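Outer membrane protein (Tpn50) (PDB 3OON) probably binds peptidoglycan through the OmpA-like C-terminal domain described here, so tying the outer membrane of Borrelia burgdorferi to the cell wall. Local coordinates at residues Asn9-Asn14 and Glu118-Asn123; Phe21-Phe26 and Leu69-Arg73; Tyr33-Asp37 and Ile77-Leu81; His56-Phe60 and Trp97-Lys101. All coordinates share one frame; numbering follows the deposited sequence. Where two conformers were deposited one is given.

Contact 1. Residues Asn9-Asn14 and Glu118-Asn123; sequences NNKGIN and EITILN
Glu-118 and Asn-14 meet near the start of this antiparallel pairing between strands 12-20 and 114-122. Glu-118 CB packs on Asn-14 OD1, while its carboxylate turns elsewhere: OE1 bonds to His-56 and OE2 pairs with Arg-116. Ile-119 points away from segment 9-14, onto helix 33-45 and strand 51-55. Thr-120 forms a non-hydrogen-bonded pair with Asn-14. Its OG1 lies 3.3 Å from Asn-14 OD1, and its CG2 rests beside the backbone of Gly-12 and Ile-13. Asn-14 CG is anti to the backbone N (chi1 -169°), which turns the side chain toward Thr-120. Ile-121 forms the hydrogen-bonded pair with Ile-13. Ile-121 N donates to Ile-13 O at 2.8 Å, and Ile-13 N returns a bond to Ile-121 O at 3.0 Å. Their side chains share one face, CB to CB 4.2 Å, and both pack on Phe-46. Leu-122 and Gly-12 form a non-hydrogen-bonded pair, and Gly-12 CA comes within 3.2 Å of Ile-121 O. Asn-123 N closes the series on Lys-11 O at 3.2 Å, and its OD1 is weakly linked through a water to Asn-10 O. Before this pairing the chain reverses at Asn-9, whose OD1 accepts from Lys-11 N in an Asx turn. Backbone bonds thus set the register, and the tight approach at Gly-12, together with its backbone angles, calls for a residue without a side chain.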
loop_
_atom_site.group_PDB
_atom_site.type_symbol
_atom_site.label_atom_id
_atom_site.label_comp_id
_atom_site.label_asym_id
_atom_site.label_seq_id
_atom_site.Cartn_x
_atom_site.Cartn_y
_atom_site.Cartn_z
ATOM N N ASN A 9 -4.070 -3.591 -10.790
ATOM C CA ASN A 9 -4.034 -3.703 -12.243
ATOM C C ASN A 9 -4.800 -4.933 -12.715
ATOM O O ASN A 9 -5.470 -5.604 -11.917
ATOM C CB ASN A 9 -2.595 -3.619 -12.799
ATOM C CG ASN A 9 -1.696 -4.743 -12.320
ATOM O OD1 ASN A 9 -2.154 -5.830 -11.983
ATOM N ND2 ASN A 9 -0.392 -4.486 -12.312
ATOM N N ASN A 10 -4.737 -5.207 -14.011
ATOM C CA ASN A 10 -5.405 -6.367 -14.592
ATOM C C ASN A 10 -4.857 -7.707 -14.080
ATOM O O ASN A 10 -5.551 -8.728 -14.151
ATOM C CB ASN A 10 -5.314 -6.299 -16.116
ATOM C CG ASN A 10 -3.906 -6.015 -16.596
ATOM O OD1 ASN A 10 -3.064 -6.906 -16.632
ATOM N ND2 ASN A 10 -3.642 -4.767 -16.956
ATOM N N LYS A 11 -3.624 -7.691 -13.559
ATOM C CA LYS A 11 -2.947 -8.898 -13.049
ATOM C C LYS A 11 -3.271 -9.215 -11.586
ATOM O O LYS A 11 -3.168 -10.366 -11.150
ATOM C CB LYS A 11 -1.429 -8.760 -13.197
ATOM C CG LYS A 11 -0.943 -8.514 -14.622
ATOM C CD LYS A 11 0.514 -8.042 -14.645
ATOM C CE LYS A 11 1.480 -9.200 -14.502
ATOM N NZ LYS A 11 2.845 -8.859 -14.976
ATOM N N GLY A 12 -3.646 -8.184 -10.834
ATOM C CA GLY A 12 -3.908 -8.312 -9.404
ATOM C C GLY A 12 -3.598 -7.022 -8.664
ATOM O O GLY A 12 -3.790 -5.922 -9.192
ATOM N N ILE A 13 -3.123 -7.162 -7.434
ATOM C CA ILE A 13 -2.785 -6.009 -6.617
ATOM C C ILE A 13 -1.268 -5.845 -6.649
ATOM O O ILE A 13 -0.537 -6.696 -6.142
ATOM C CB ILE A 13 -3.287 -6.180 -5.159
ATOM C CG1 ILE A 13 -4.806 -6.395 -5.124
ATOM C CG2 ILE A 13 -2.887 -4.977 -4.313
ATOM C CD1 ILE A 13 -5.348 -6.802 -3.753
ATOM N N ASN A 14 -0.803 -4.746 -7.243
ATOM C CA ASN A 14 0.627 -4.452 -7.361
ATOM C C ASN A 14 1.173 -3.741 -6.114
ATOM O O ASN A 14 0.614 -2.731 -5.667
ATOM C CB ASN A 14 0.868 -3.575 -8.599
ATOM C CG ASN A 14 2.332 -3.429 -8.947
ATOM O OD1 ASN A 14 2.914 -4.266 -9.658
ATOM N ND2 ASN A 14 2.932 -2.356 -8.487
ATOM N N GLU A 118 8.861 -5.149 -7.465
ATOM C CA GLU A 118 7.423 -5.173 -7.463
ATOM C C GLU A 118 7.023 -6.560 -7.049
ATOM O O GLU A 118 7.692 -7.538 -7.406
ATOM C CB GLU A 118 6.844 -4.856 -8.840
ATOM C CG GLU A 118 7.050 -3.419 -9.293
ATOM C CD GLU A 118 8.295 -3.262 -10.143
ATOM O OE1 GLU A 118 8.511 -4.114 -11.050
ATOM O OE2 GLU A 118 9.052 -2.293 -9.901
ATOM N N ILE A 119 5.945 -6.634 -6.283
ATOM C CA ILE A 119 5.304 -7.894 -5.976
ATOM C C ILE A 119 3.826 -7.739 -6.317
ATOM O O ILE A 119 3.163 -6.791 -5.861
ATOM C CB ILE A 119 5.455 -8.270 -4.501
ATOM C CG1 ILE A 119 6.925 -8.513 -4.149
ATOM C CG2 ILE A 119 4.624 -9.523 -4.188
ATOM C CD1 ILE A 119 7.188 -8.791 -2.666
ATOM N N THR A 120 3.307 -8.648 -7.129
ATOM C CA THR A 120 1.892 -8.621 -7.483
ATOM C C THR A 120 1.145 -9.770 -6.812
ATOM O O THR A 120 1.527 -10.931 -6.957
ATOM C CB THR A 120 1.696 -8.654 -9.004
ATOM O OG1 THR A 120 2.385 -7.539 -9.588
ATOM C CG2 THR A 120 0.212 -8.557 -9.376
ATOM N N ILE A 121 0.093 -9.433 -6.072
ATOM C CA ILE A 121 -0.801 -10.448 -5.520
ATOM C C ILE A 121 -1.718 -10.831 -6.666
ATOM O O ILE A 121 -2.587 -10.051 -7.069
ATOM C CB ILE A 121 -1.602 -9.943 -4.309
ATOM C CG1 ILE A 121 -0.651 -9.388 -3.239
ATOM C CG2 ILE A 121 -2.446 -11.083 -3.723
ATOM C CD1 ILE A 121 -1.351 -8.606 -2.125
ATOM N N LEU A 122 -1.479 -12.014 -7.225
ATOM C CA LEU A 122 -2.159 -12.437 -8.446
ATOM C C LEU A 122 -3.590 -12.842 -8.160
ATOM O O LEU A 122 -3.868 -13.514 -7.169
ATOM C CB LEU A 122 -1.407 -13.591 -9.118
ATOM C CG LEU A 122 0.050 -13.323 -9.508
ATOM C CD1 LEU A 122 0.701 -14.611 -9.977
ATOM C CD2 LEU A 122 0.168 -12.213 -10.580
ATOM N N ASN A 123 -4.483 -12.423 -9.046
ATOM C CA ASN A 123 -5.910 -12.709 -8.922
ATOM C C ASN A 123 -6.248 -14.187 -8.738
ATOM O O ASN A 123 -6.912 -14.556 -7.758
ATOM C CB ASN A 123 -6.654 -12.143 -10.125
ATOM C CG ASN A 123 -7.269 -10.797 -9.836
ATOM O OD1 ASN A 123 -6.734 -9.759 -10.230
ATOM N ND2 ASN A 123 -8.405 -10.804 -9.139
HETATM O O HOH W 1 -6.394 -10.911 -13.342
#

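Contact 2. Residues Phe21-Phe26 and Leu69-Arg73; sequences FYPNSF and LSEKR. With SO4 (sulfate ion), chain B.
Arg-73 starts with CG anti to its carbonyl carbon (chi1 -79°) and then runs extended from CG to NE. This lays its aliphatic part over the Phe-21 ring and carries the guanidinium to the loop 21-26. The site belongs to the OmpA-like domain, where the loop after strand 12-20 meets helix 63-83. Tyr-22 to Ser-25 form a type II beta turn, which presents Ser-25 O to the arginine. NE and NH2 of Arg-73 both grip that one oxygen side-on, at 2.9 Å from NE to Ser-25 O and 3.1 Å from NH2 to Ser-25 O. The oxygen lies in the guanidinium plane. Beneath, Arg-73 CG makes a CH-pi contact 3.7 Å from the centroid of the Phe-21 ring, almost over its centre. Leu-69 CG sits over one face of the guanidinium, and Leu-69 CD1 packs on Ser-25 C. Phe-26 holds its ring over the side chain of Lys-72, which runs across one ring face from CB to NZ, and Leu-69 CD1 meets the ring edge. Arg-73 NH1 also bonds to His-56 O, so every guanidinium nitrogen has a protein partner. The sulfate probably comes from the crystallisation liquor. Arg-115 and the backbone N atoms of Glu-58 and Gln-59 complete its site. An anion pocket here is consistent with the peptidoglycan-binding site of OmpA-like domains. Arg-73 NH1 meets sulfate O2 at 2.9 Å in an almost straight bond (177°), while NH2 meets O4 at 2.9 Å with a bend.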
loop_
_atom_site.group_PDB
_atom_site.type_symbol
_atom_site.label_atom_id
_atom_site.label_comp_id
_atom_site.label_asym_id
_atom_site.label_seq_id
_atom_site.Cartn_x
_atom_site.Cartn_y
_atom_site.Cartn_z
ATOM N N PHE A 21 19.880 -2.689 -1.912
ATOM C CA PHE A 21 20.806 -3.796 -2.096
ATOM C C PHE A 21 22.213 -3.228 -2.069
ATOM O O PHE A 21 22.437 -2.093 -2.488
ATOM C CB PHE A 21 20.582 -4.474 -3.454
ATOM C CG PHE A 21 19.292 -5.232 -3.554
ATOM C CD1 PHE A 21 19.200 -6.543 -3.091
ATOM C CD2 PHE A 21 18.177 -4.647 -4.133
ATOM C CE1 PHE A 21 17.995 -7.257 -3.197
ATOM C CE2 PHE A 21 16.974 -5.347 -4.243
ATOM C CZ PHE A 21 16.883 -6.650 -3.772
ATOM N N TYR A 22 23.165 -4.005 -1.577
ATOM C CA TYR A 22 24.558 -3.591 -1.675
ATOM C C TYR A 22 24.950 -3.497 -3.150
ATOM O O TYR A 22 24.404 -4.236 -3.973
ATOM C CB TYR A 22 25.451 -4.550 -0.902
ATOM C CG TYR A 22 25.334 -4.377 0.599
ATOM C CD1 TYR A 22 25.870 -3.250 1.238
ATOM C CD2 TYR A 22 24.688 -5.331 1.380
ATOM C CE1 TYR A 22 25.766 -3.085 2.620
ATOM C CE2 TYR A 22 24.578 -5.178 2.764
ATOM C CZ TYR A 22 25.122 -4.053 3.376
ATOM O OH TYR A 22 25.016 -3.889 4.743
ATOM N N PRO A 23 25.884 -2.583 -3.493
ATOM C CA PRO A 23 26.183 -2.285 -4.899
ATOM C C PRO A 23 26.447 -3.548 -5.710
ATOM O O PRO A 23 27.209 -4.411 -5.265
ATOM C CB PRO A 23 27.460 -1.438 -4.827
ATOM C CG PRO A 23 27.470 -0.853 -3.458
ATOM C CD PRO A 23 26.733 -1.813 -2.563
ATOM N N ASN A 24 25.792 -3.653 -6.867
ATOM C CA ASN A 24 25.956 -4.776 -7.812
ATOM C C ASN A 24 25.739 -6.171 -7.223
ATOM O O ASN A 24 26.291 -7.150 -7.728
ATOM C CB ASN A 24 27.334 -4.710 -8.496
ATOM C CG ASN A 24 27.715 -3.304 -8.903
ATOM O OD1 ASN A 24 28.612 -2.697 -8.308
ATOM N ND2 ASN A 24 27.028 -2.767 -9.906
ATOM N N SER A 25 24.929 -6.258 -6.173
ATOM C CA SER A 25 24.703 -7.517 -5.473
ATOM C C SER A 25 23.213 -7.790 -5.302
ATOM O O SER A 25 22.388 -6.910 -5.526
ATOM C CB SER A 25 25.389 -7.482 -4.105
ATOM O OG SER A 25 24.937 -8.539 -3.276
ATOM N N PHE A 26 22.879 -9.017 -4.914
ATOM C CA PHE A 26 21.496 -9.378 -4.614
ATOM C C PHE A 26 21.342 -9.577 -3.105
ATOM O O PHE A 26 20.447 -10.291 -2.647
ATOM C CB PHE A 26 21.047 -10.613 -5.418
ATOM C CG PHE A 26 21.992 -11.781 -5.327
ATOM C CD1 PHE A 26 21.878 -12.710 -4.293
ATOM C CD2 PHE A 26 22.990 -11.962 -6.285
ATOM C CE1 PHE A 26 22.752 -13.790 -4.208
ATOM C CE2 PHE A 26 23.861 -13.038 -6.206
ATOM C CZ PHE A 26 23.740 -13.955 -5.163
ATOM N N LEU A 69 21.257 -10.990 -12.343
ATOM C CA LEU A 69 21.278 -10.194 -11.124
ATOM C C LEU A 69 19.863 -9.773 -10.694
ATOM O O LEU A 69 19.499 -9.909 -9.525
ATOM C CB LEU A 69 22.205 -8.983 -11.278
ATOM C CG LEU A 69 22.314 -7.994 -10.105
ATOM C CD1 LEU A 69 22.789 -8.664 -8.798
ATOM C CD2 LEU A 69 23.254 -6.841 -10.497
ATOM N N SER A 70 19.071 -9.285 -11.649
ATOM C CA SER A 70 17.736 -8.808 -11.353
ATOM C C SER A 70 16.847 -9.952 -10.853
ATOM O O SER A 70 16.052 -9.751 -9.934
ATOM C CB SER A 70 17.129 -8.121 -12.583
ATOM O OG SER A 70 16.789 -9.068 -13.580
ATOM N N GLU A 71 17.002 -11.140 -11.440
ATOM C CA GLU A 71 16.232 -12.303 -10.998
ATOM C C GLU A 71 16.657 -12.763 -9.600
ATOM O O GLU A 71 15.805 -13.136 -8.793
ATOM C CB GLU A 71 16.276 -13.472 -12.000
ATOM C CG GLU A 71 15.210 -14.540 -11.673
ATOM C CD GLU A 71 15.312 -15.793 -12.519
ATOM O OE1 GLU A 71 15.727 -16.840 -11.977
ATOM O OE2 GLU A 71 14.960 -15.735 -13.715
ATOM N N LYS A 72 17.958 -12.720 -9.316
ATOM C CA LYS A 72 18.463 -13.100 -7.987
ATOM C C LYS A 72 18.000 -12.140 -6.887
ATOM O O LYS A 72 17.872 -12.534 -5.723
ATOM C CB LYS A 72 19.988 -13.237 -7.989
ATOM C CG LYS A 72 20.507 -14.250 -9.015
ATOM C CD LYS A 72 21.941 -14.662 -8.756
ATOM C CE LYS A 72 22.006 -15.837 -7.789
ATOM N NZ LYS A 72 23.375 -16.424 -7.688
ATOM N N ARG A 73 17.755 -10.884 -7.263
ATOM C CA ARG A 73 17.167 -9.895 -6.352
ATOM C C ARG A 73 15.719 -10.254 -6.006
ATOM O O ARG A 73 15.353 -10.240 -4.834
ATOM C CB ARG A 73 17.258 -8.478 -6.936
ATOM C CG ARG A 73 18.631 -7.888 -6.763
ATOM C CD ARG A 73 18.774 -6.529 -7.417
ATOM N NE ARG A 73 20.117 -6.029 -7.167
ATOM C CZ ARG A 73 20.686 -5.041 -7.844
ATOM N NH1 ARG A 73 20.027 -4.434 -8.817
ATOM N NH2 ARG A 73 21.918 -4.659 -7.550
HETATM S S SO4 B . 22.635 -2.299 -10.519
HETATM O O1 SO4 B . 23.259 -1.027 -10.158
HETATM O O2 SO4 B . 21.198 -2.240 -10.276
HETATM O O3 SO4 B . 22.889 -2.531 -11.940
HETATM O O4 SO4 B . 23.252 -3.364 -9.737
#

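Contact 3. Residues Tyr33-Asp37 and Ile77-Leu81; sequences YKKID and IGNYL
Tyr-80 is the main bump of this helix-helix contact. With CG anti to the backbone N (chi1 -178°), its ring projects from helix 63-83 into the hollow between Tyr-33, Ile-36 and Asp-37 on helix 33-45. Tyr-33 covers one face of that ring. Its CD1 stands 3.5 Å above the ring plane, close to the centre. The two ring planes are tilted by 43°, an oblique meeting. Ile-36 CG2 fills in at the rim of the same ring, 3.4 Å from Tyr-80 CD2. At the far end Tyr-80 OH donates a short bond of 2.6 Å to Asp-37 OD1. The hydroxyl comes to the syn side of the carboxylate and lies near its plane. This bond holds the phenol end of the ring at helix 33-45 and probably favours the ionised carboxylate. Ile-36 is the answering bump. Its CB points at helix 63-83, and its two branches part. CD1 meets Ile-77 CD1 at 3.7 Å, and CG2 touches Leu-81 CD2 at 3.8 Å. The axes of the two short segments are 10.9 Å apart at an angle of 63°, with side chains filling the space between them. The contact closes one part of the apolar layer between helices and sheet. Ile-28 packs on Tyr-33, Ile-36 and Ile-77; Ile-19 of strand 12-20 lies against Ile-36 and Ile-77, while Ala-40 and Leu-43 of helix 33-45 meet Leu-81.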
loop_
_atom_site.group_PDB
_atom_site.type_symbol
_atom_site.label_atom_id
_atom_site.label_comp_id
_atom_site.label_asym_id
_atom_site.label_seq_id
_atom_site.Cartn_x
_atom_site.Cartn_y
_atom_site.Cartn_z
ATOM N N TYR A 33 14.751 -5.555 6.186
ATOM C CA TYR A 33 13.909 -6.709 6.497
ATOM C C TYR A 33 12.586 -6.333 7.164
ATOM O O TYR A 33 11.577 -7.000 6.958
ATOM C CB TYR A 33 14.680 -7.766 7.299
ATOM C CG TYR A 33 15.665 -8.525 6.437
ATOM C CD1 TYR A 33 15.222 -9.385 5.437
ATOM C CD2 TYR A 33 17.035 -8.370 6.611
ATOM C CE1 TYR A 33 16.120 -10.078 4.630
ATOM C CE2 TYR A 33 17.947 -9.063 5.810
ATOM C CZ TYR A 33 17.479 -9.913 4.825
ATOM O OH TYR A 33 18.370 -10.595 4.030
ATOM N N LYS A 34 12.596 -5.246 7.936
ATOM C CA LYS A 34 11.389 -4.731 8.573
ATOM C C LYS A 34 10.350 -4.294 7.518
ATOM O O LYS A 34 9.146 -4.496 7.694
ATOM C CB LYS A 34 11.754 -3.570 9.504
ATOM C CG LYS A 34 10.627 -3.077 10.409
ATOM C CD LYS A 34 10.668 -3.740 11.792
ATOM C CE LYS A 34 10.391 -2.736 12.920
ATOM N NZ LYS A 34 9.013 -2.165 12.908
ATOM N N LYS A 35 10.825 -3.707 6.423
ATOM C CA LYS A 35 9.949 -3.363 5.296
ATOM C C LYS A 35 9.349 -4.610 4.636
ATOM O O LYS A 35 8.149 -4.649 4.314
ATOM C CB LYS A 35 10.713 -2.543 4.263
ATOM C CG LYS A 35 9.866 -2.084 3.085
ATOM C CD LYS A 35 10.723 -1.444 1.967
ATOM C CE LYS A 35 11.202 -0.066 2.330
ATOM N NZ LYS A 35 11.540 0.711 1.104
ATOM N N ILE A 36 10.178 -5.630 4.430
ATOM C CA ILE A 36 9.672 -6.885 3.877
ATOM C C ILE A 36 8.694 -7.550 4.860
ATOM O O ILE A 36 7.750 -8.212 4.442
ATOM C CB ILE A 36 10.798 -7.848 3.460
ATOM C CG1 ILE A 36 11.764 -7.157 2.483
ATOM C CG2 ILE A 36 10.206 -9.088 2.792
ATOM C CD1 ILE A 36 13.079 -7.894 2.305
ATOM N N ASP A 37 8.910 -7.345 6.157
ATOM C CA ASP A 37 7.987 -7.858 7.189
ATOM C C ASP A 37 6.587 -7.262 7.042
ATOM O O ASP A 37 5.580 -7.952 7.225
ATOM C CB ASP A 37 8.512 -7.563 8.591
ATOM C CG ASP A 37 9.673 -8.456 8.989
ATOM O OD1 ASP A 37 9.917 -9.475 8.313
ATOM O OD2 ASP A 37 10.342 -8.127 9.990
ATOM N N ILE A 77 14.224 -11.680 -2.117
ATOM C CA ILE A 77 12.976 -11.246 -1.474
ATOM C C ILE A 77 12.050 -12.437 -1.233
ATOM O O ILE A 77 11.541 -12.630 -0.116
ATOM C CB ILE A 77 12.240 -10.151 -2.302
ATOM C CG1 ILE A 77 13.154 -8.934 -2.550
ATOM C CG2 ILE A 77 10.913 -9.752 -1.634
ATOM C CD1 ILE A 77 13.513 -8.133 -1.337
ATOM N N GLY A 78 11.854 -13.237 -2.279
ATOM C CA GLY A 78 11.012 -14.435 -2.207
ATOM C C GLY A 78 11.494 -15.410 -1.151
ATOM O O GLY A 78 10.686 -15.944 -0.376
ATOM N N ASN A 79 12.808 -15.631 -1.106
ATOM C CA ASN A 79 13.400 -16.553 -0.135
ATOM C C ASN A 79 13.099 -16.164 1.307
ATOM O O ASN A 79 12.869 -17.033 2.152
ATOM C CB ASN A 79 14.907 -16.677 -0.335
ATOM C CG ASN A 79 15.275 -17.506 -1.558
ATOM O OD1 ASN A 79 14.442 -18.227 -2.116
ATOM N ND2 ASN A 79 16.529 -17.402 -1.981
ATOM N N TYR A 80 13.096 -14.861 1.582
ATOM C CA TYR A 80 12.785 -14.364 2.913
ATOM C C TYR A 80 11.321 -14.616 3.254
ATOM O O TYR A 80 11.008 -15.062 4.362
ATOM C CB TYR A 80 13.136 -12.876 3.045
ATOM C CG TYR A 80 12.879 -12.326 4.433
ATOM C CD1 TYR A 80 13.700 -12.672 5.506
ATOM C CD2 TYR A 80 11.803 -11.483 4.675
ATOM C CE1 TYR A 80 13.457 -12.178 6.780
ATOM C CE2 TYR A 80 11.557 -10.975 5.939
ATOM C CZ TYR A 80 12.386 -11.327 6.989
ATOM O OH TYR A 80 12.149 -10.831 8.250
ATOM N N LEU A 81 10.439 -14.364 2.286
ATOM C CA LEU A 81 9.013 -14.661 2.433
ATOM C C LEU A 81 8.731 -16.152 2.671
ATOM O O LEU A 81 7.826 -16.492 3.436
ATOM C CB LEU A 81 8.215 -14.137 1.239
ATOM C CG LEU A 81 8.243 -12.625 0.980
ATOM C CD1 LEU A 81 7.519 -12.313 -0.316
ATOM C CD2 LEU A 81 7.621 -11.829 2.144
#

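Contact 4. Residues His56-Phe60 and Trp97-Lys101; sequences HTEQF and WGSQK. With SO4 (sulfate ion), chain B.
His-56 and Trp-97 lie side by side and point the same way. Their ring planes are only 11° apart, but the rings are slid past each other. The histidine ring and the five-membered ring of the indole therefore barely overlap, with centroids 5.1 Å apart. The near approach is from His-56 CE1 to Trp-97 CD1, 3.5 Å. Lys-101 CB comes to the edge of the imidazole, while its CD lies over the centre of the indole face. A water in the imidazole plane joins His-56 ND1, Gly-98 O and Lys-101 N. Gly-98 O also accepts from Thr-57 N at 2.9 Å. That bond is straight, but the donor stands above the carbonyl plane. Ser-99 points into loop 56-60. Its OG, anti to the carbonyl carbon (chi1 -59°), donates to Gln-59 O at 2.6 Å, and its CB sits over the rim of the Phe-60 ring. The type II' beta turn from Trp-97 to Gln-100 sets these groups against loop 56-60, and Gly-98 takes its positive phi. Loop 56-60 also walls one side of the sulfate site, consistent with the peptidoglycan-binding region of OmpA-like domains. The two loops follow the parallel neighbouring strands 51-55 and 92-96, the latter at the sheet edge within this chain. His-56 NE2 is held from strand 114-122, Glu-54 of strand 51-55 holds Trp-97 NE1, and Ser-70 of helix 63-83 takes Gly-98 N.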
loop_
_atom_site.group_PDB
_atom_site.type_symbol
_atom_site.label_atom_id
_atom_site.label_comp_id
_atom_site.label_asym_id
_atom_site.label_seq_id
_atom_site.Cartn_x
_atom_site.Cartn_y
_atom_site.Cartn_z
ATOM N N HIS A 56 14.858 -5.749 -10.724
ATOM C CA HIS A 56 15.403 -4.790 -11.664
ATOM C C HIS A 56 16.841 -4.421 -11.329
ATOM O O HIS A 56 17.272 -4.448 -10.162
ATOM C CB HIS A 56 14.563 -3.499 -11.697
ATOM C CG HIS A 56 13.119 -3.720 -12.017
ATOM N ND1 HIS A 56 12.617 -3.639 -13.298
ATOM C CD2 HIS A 56 12.066 -4.017 -11.219
ATOM C CE1 HIS A 56 11.319 -3.878 -13.276
ATOM N NE2 HIS A 56 10.958 -4.108 -12.026
ATOM N N THR A 57 17.578 -4.085 -12.379
ATOM C CA THR A 57 18.891 -3.488 -12.249
ATOM C C THR A 57 18.836 -2.119 -12.907
ATOM O O THR A 57 17.867 -1.793 -13.594
ATOM C CB THR A 57 19.974 -4.328 -12.943
ATOM O OG1 THR A 57 19.549 -4.630 -14.277
ATOM C CG2 THR A 57 20.210 -5.628 -12.202
ATOM N N GLU A 58 19.888 -1.332 -12.703
ATOM C CA GLU A 58 19.973 -0.002 -13.297
ATOM C C GLU A 58 21.127 0.125 -14.288
ATOM O O GLU A 58 21.013 0.844 -15.283
ATOM C CB GLU A 58 20.076 1.058 -12.205
ATOM C CG GLU A 58 18.818 1.135 -11.350
ATOM C CD GLU A 58 18.800 2.309 -10.393
ATOM O OE1 GLU A 58 19.854 2.959 -10.197
ATOM O OE2 GLU A 58 17.717 2.575 -9.824
ATOM N N GLN A 59 22.223 -0.577 -14.006
ATOM C CA GLN A 59 23.456 -0.511 -14.808
ATOM C C GLN A 59 23.207 -1.023 -16.220
ATOM O O GLN A 59 22.433 -1.955 -16.425
ATOM C CB GLN A 59 24.536 -1.364 -14.126
ATOM C CG GLN A 59 25.930 -1.299 -14.701
ATOM C CD GLN A 59 26.948 -2.067 -13.860
ATOM O OE1 GLN A 59 27.826 -1.465 -13.239
ATOM N NE2 GLN A 59 26.835 -3.394 -13.835
ATOM N N PHE A 60 23.852 -0.414 -17.208
ATOM C CA PHE A 60 23.763 -0.994 -18.534
ATOM C C PHE A 60 24.897 -1.976 -18.797
ATOM O O PHE A 60 25.847 -1.712 -19.536
ATOM C CB PHE A 60 23.497 0.054 -19.626
ATOM C CG PHE A 60 22.036 0.435 -19.714
ATOM C CD1 PHE A 60 21.122 -0.407 -20.361
ATOM C CD2 PHE A 60 21.555 1.582 -19.079
ATOM C CE1 PHE A 60 19.769 -0.085 -20.417
ATOM C CE2 PHE A 60 20.193 1.917 -19.127
ATOM C CZ PHE A 60 19.299 1.078 -19.797
ATOM N N TRP A 97 13.962 -8.384 -14.924
ATOM C CA TRP A 97 13.843 -7.526 -16.104
ATOM C C TRP A 97 15.182 -6.936 -16.540
ATOM O O TRP A 97 15.253 -6.150 -17.496
ATOM C CB TRP A 97 12.873 -6.383 -15.805
ATOM C CG TRP A 97 11.457 -6.793 -15.838
ATOM C CD1 TRP A 97 10.639 -6.987 -14.763
ATOM C CD2 TRP A 97 10.671 -7.070 -16.997
ATOM N NE1 TRP A 97 9.387 -7.363 -15.182
ATOM C CE2 TRP A 97 9.377 -7.422 -16.549
ATOM C CE3 TRP A 97 10.931 -7.053 -18.377
ATOM C CZ2 TRP A 97 8.341 -7.755 -17.430
ATOM C CZ3 TRP A 97 9.900 -7.390 -19.254
ATOM C CH2 TRP A 97 8.621 -7.735 -18.773
ATOM N N GLY A 98 16.232 -7.298 -15.817
ATOM C CA GLY A 98 17.502 -6.602 -15.921
ATOM C C GLY A 98 17.268 -5.093 -15.873
ATOM O O GLY A 98 16.510 -4.599 -15.043
ATOM N N SER A 99 17.891 -4.379 -16.801
ATOM C CA SER A 99 17.749 -2.918 -16.871
ATOM C C SER A 99 16.775 -2.461 -17.961
ATOM O O SER A 99 16.804 -1.302 -18.384
ATOM C CB SER A 99 19.125 -2.273 -17.041
ATOM O OG SER A 99 19.967 -2.627 -15.954
ATOM N N GLN A 100 15.881 -3.361 -18.379
ATOM C CA GLN A 100 15.006 -3.105 -19.536
ATOM C C GLN A 100 13.699 -2.365 -19.234
ATOM O O GLN A 100 13.055 -1.859 -20.159
ATOM C CB GLN A 100 14.715 -4.408 -20.297
ATOM C CG GLN A 100 15.967 -5.122 -20.809
ATOM C CD GLN A 100 16.809 -4.251 -21.739
ATOM O OE1 GLN A 100 16.354 -3.853 -22.814
ATOM N NE2 GLN A 100 18.045 -3.963 -21.332
ATOM N N LYS A 101 13.314 -2.312 -17.956
ATOM C CA LYS A 101 12.100 -1.614 -17.510
ATOM C C LYS A 101 12.448 -0.426 -16.626
ATOM O O LYS A 101 12.977 0.577 -17.111
ATOM C CB LYS A 101 11.172 -2.560 -16.731
ATOM C CG LYS A 101 10.229 -3.348 -17.628
ATOM C CD LYS A 101 8.956 -3.732 -16.883
ATOM C CE LYS A 101 7.846 -4.084 -17.856
ATOM N NZ LYS A 101 6.570 -4.415 -17.154
HETATM S S SO4 B . 22.635 -2.299 -10.519
HETATM O O1 SO4 B . 23.259 -1.027 -10.158
HETATM O O2 SO4 B . 21.198 -2.240 -10.276
HETATM O O3 SO4 B . 22.889 -2.531 -11.940
HETATM O O4 SO4 B . 23.252 -3.364 -9.737
HETATM O O HOH W 2 14.416 -2.900 -15.320
#

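Overall arrangement
From the N terminus, the chain first passes residues 9-14, which contact 1 joins to 118-123 near the C terminus. This closes the longest loop and encloses the other three contacts. Contacts 2, 3 and 4 cross one another, since their segments alternate along the chain. Contact 2 ties the loop after strand 12-20 to helix 63-83, contact 3 ties helix 33-45 to the same helix, and contact 4 joins two loops beyond strands 51-55 and 92-96. Contacts 2 and 4 share the sulfate, with centres about 11 Å apart. Contact 1 touches contact 3 through Ile-119, and contact 4 through Glu-118.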